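Local coordinates for uncharacterized protein AsqI (Emericella nidulans, PDB 5YY3), which is a zinc-dependent cyclopenase of the tyrosinase family that converts 4'-methoxycyclopenin into 4'-methoxyviridicatin in aspoquinolone biosynthesis, at residues Tyr467-Gln472 with Lys525-Thr530. Sequence-based numbering, arbitrary orientation.
Sequences YEWNVQ and KVRLDT
Trp469 and Arg527 face each other as a hydrogen-bonded antiparallel pair, with Trp469 N giving to Arg527 O (2.9 Å) and Arg527 N giving to Trp469 O in a nearly straight bond (179° at the hydrogen). Val471 and Lys525 repeat this double link, Val471 N reaching Lys525 O and Lys525 N reaching Val471 O. On the face that carries Trp469, Arg527 runs beside the Trp469 indole, with Arg527 CG 3.2 Å above the ring plane, offset toward the rim. Trp469 NE1 and Arg527 NE both reach Asp511 OD2, the first by a hydrogen bond and the second by a salt bridge, so a single carboxylate oxygen serves both donors. The strands belong to the hemocyanin-type Ig-like domain, where 467-472 runs between 523-528 and 422-431, with Glu468 and Asn470 bonded through their backbones to Arg430 and Val428; Leu491 and Leu493 also touch the indole. Glu468 and Asn470 point to the opposite face. There Glu468 OE2 makes a salt bridge with Arg430 NE, accepts a weak bond from Asn470 ND2, and rests against Val526 CG1 (3.6 Å). Where 525-530 leaves the sheet in a 3-10 turn, Asp529 continues the ladder with a side-chain acceptor: its N donates to Tyr467 O (3.0 Å), while its OD2 receives Tyr467 N (3.1 Å) from above the carboxylate plane. Tyr467 O has a second donor in Gln432 NE2. With Tyr467 CG between the backbone N and carbonyl carbon (chi1 73°), the phenol ring lies under Asp529 CB, a CH-pi contact 3.4 Å from CB to the ring centroid.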
loop_
_atom_site.group_PDB
_atom_site.type_symbol
_atom_site.label_atom_id
_atom_site.label_comp_id
_atom_site.label_asym_id
_atom_site.label_seq_id
_atom_site.Cartn_x
_atom_site.Cartn_y
_atom_site.Cartn_z
ATOM N N TYR A 467 -6.039 29.953 -13.634
ATOM C CA TYR A 467 -4.687 30.461 -13.482
ATOM C C TYR A 467 -4.337 31.421 -14.616
ATOM O O TYR A 467 -5.059 31.563 -15.602
ATOM C CB TYR A 467 -3.658 29.316 -13.407
ATOM C CG TYR A 467 -3.384 28.603 -14.715
ATOM C CD1 TYR A 467 -2.448 29.101 -15.619
ATOM C CD2 TYR A 467 -4.041 27.414 -15.042
ATOM C CE1 TYR A 467 -2.195 28.462 -16.826
ATOM C CE2 TYR A 467 -3.780 26.746 -16.248
ATOM C CZ TYR A 467 -2.856 27.282 -17.136
ATOM O OH TYR A 467 -2.586 26.653 -18.342
ATOM N N GLU A 468 -3.211 32.083 -14.450
ATOM C CA GLU A 468 -2.689 32.965 -15.462
ATOM C C GLU A 468 -1.183 32.892 -15.356
ATOM O O GLU A 468 -0.653 32.454 -14.348
ATOM C CB GLU A 468 -3.176 34.397 -15.248
ATOM C CG GLU A 468 -2.418 35.087 -14.116
ATOM C CD GLU A 468 -2.921 36.474 -13.804
ATOM O OE1 GLU A 468 -4.167 36.684 -13.769
ATOM O OE2 GLU A 468 -2.047 37.354 -13.602
ATOM N N TRP A 469 -0.480 33.294 -16.392
ATOM C CA TRP A 469 0.926 33.541 -16.203
ATOM C C TRP A 469 1.219 34.949 -16.685
ATOM O O TRP A 469 0.458 35.535 -17.482
ATOM C CB TRP A 469 1.793 32.505 -16.922
ATOM C CG TRP A 469 1.683 32.476 -18.421
ATOM C CD1 TRP A 469 0.665 31.947 -19.157
ATOM C CD2 TRP A 469 2.644 32.982 -19.367
ATOM N NE1 TRP A 469 0.934 32.075 -20.508
ATOM C CE2 TRP A 469 2.140 32.708 -20.663
ATOM C CE3 TRP A 469 3.882 33.627 -19.244
ATOM C CZ2 TRP A 469 2.825 33.079 -21.834
ATOM C CZ3 TRP A 469 4.569 33.988 -20.412
ATOM C CH2 TRP A 469 4.033 33.714 -21.687
ATOM N N ASN A 470 2.300 35.512 -16.172
ATOM C CA ASN A 470 2.762 36.768 -16.699
ATOM C C ASN A 470 4.281 36.790 -16.685
ATOM O O ASN A 470 4.921 35.955 -16.022
ATOM C CB ASN A 470 2.162 37.950 -15.930
ATOM C CG ASN A 470 2.407 37.870 -14.438
ATOM O OD1 ASN A 470 3.503 38.173 -13.959
ATOM N ND2 ASN A 470 1.380 37.485 -13.690
ATOM N N VAL A 471 4.851 37.719 -17.450
ATOM C CA VAL A 471 6.287 37.817 -17.582
ATOM C C VAL A 471 6.618 39.252 -17.977
ATOM O O VAL A 471 5.797 39.969 -18.570
ATOM C CB VAL A 471 6.840 36.812 -18.628
ATOM C CG1 VAL A 471 6.398 37.193 -20.014
ATOM C CG2 VAL A 471 8.383 36.697 -18.567
ATOM N N GLN A 472 7.817 39.685 -17.623
ATOM C CA GLN A 472 8.228 41.033 -17.926
ATOM C C GLN A 472 9.097 41.014 -19.177
ATOM O O GLN A 472 10.018 40.196 -19.303
ATOM C CB GLN A 472 8.963 41.626 -16.737
ATOM C CG GLN A 472 9.142 43.115 -16.787
ATOM C CD GLN A 472 9.755 43.646 -15.498
ATOM O OE1 GLN A 472 9.313 43.293 -14.393
ATOM N NE2 GLN A 472 10.791 44.475 -15.631
ATOM N N LYS A 525 3.395 41.231 -19.842
ATOM C CA LYS A 525 2.387 40.505 -20.618
ATOM C C LYS A 525 1.648 39.548 -19.703
ATOM O O LYS A 525 2.280 38.812 -18.947
ATOM C CB LYS A 525 3.024 39.739 -21.779
ATOM C CG LYS A 525 2.018 38.973 -22.629
ATOM C CD LYS A 525 1.388 39.884 -23.672
ATOM C CE LYS A 525 0.500 39.142 -24.657
ATOM N NZ LYS A 525 -0.931 39.296 -24.281
ATOM N N VAL A 526 0.320 39.573 -19.746
ATOM C CA VAL A 526 -0.487 38.615 -18.995
ATOM C C VAL A 526 -1.275 37.684 -19.938
ATOM O O VAL A 526 -1.903 38.134 -20.900
ATOM C CB VAL A 526 -1.476 39.318 -18.040
ATOM C CG1 VAL A 526 -2.164 38.290 -17.112
ATOM C CG2 VAL A 526 -0.756 40.365 -17.216
ATOM N N ARG A 527 -1.231 36.384 -19.646
ATOM C CA ARG A 527 -1.995 35.386 -20.391
ATOM C C ARG A 527 -2.887 34.560 -19.468
ATOM O O ARG A 527 -2.403 33.992 -18.487
ATOM C CB ARG A 527 -1.056 34.444 -21.145
ATOM C CG ARG A 527 -0.231 35.101 -22.222
ATOM C CD ARG A 527 -1.064 35.286 -23.455
ATOM N NE ARG A 527 -1.322 34.014 -24.122
ATOM C CZ ARG A 527 -2.222 33.858 -25.087
ATOM N NH1 ARG A 527 -2.946 34.905 -25.472
ATOM N NH2 ARG A 527 -2.404 32.668 -25.662
ATOM N N LEU A 528 -4.179 34.477 -19.782
ATOM C CA LEU A 528 -5.083 33.605 -19.021
ATOM C C LEU A 528 -4.932 32.153 -19.468
ATOM O O LEU A 528 -4.485 31.881 -20.601
ATOM C CB LEU A 528 -6.545 34.049 -19.177
ATOM C CG LEU A 528 -6.848 35.535 -18.887
ATOM C CD1 LEU A 528 -8.337 35.821 -19.015
ATOM C CD2 LEU A 528 -6.327 35.963 -17.515
ATOM N N ASP A 529 -5.299 31.226 -18.573
ATOM C CA ASP A 529 -5.333 29.797 -18.891
ATOM C C ASP A 529 -6.221 29.523 -20.105
ATOM O O ASP A 529 -5.896 28.702 -20.980
ATOM C CB ASP A 529 -5.825 28.975 -17.681
ATOM C CG ASP A 529 -7.102 29.537 -17.039
ATOM O OD1 ASP A 529 -7.588 30.612 -17.448
ATOM O OD2 ASP A 529 -7.621 28.909 -16.084
ATOM N N THR A 530 -7.344 30.232 -20.150
ATOM C CA THR A 530 -8.405 29.957 -21.109
ATOM C C THR A 530 -8.099 30.551 -22.480
ATOM O O THR A 530 -8.863 30.358 -23.421
ATOM C CB THR A 530 -9.772 30.495 -20.589
ATOM O OG1 THR A 530 -9.602 31.812 -20.049
ATOM C CG2 THR A 530 -10.326 29.594 -19.472
#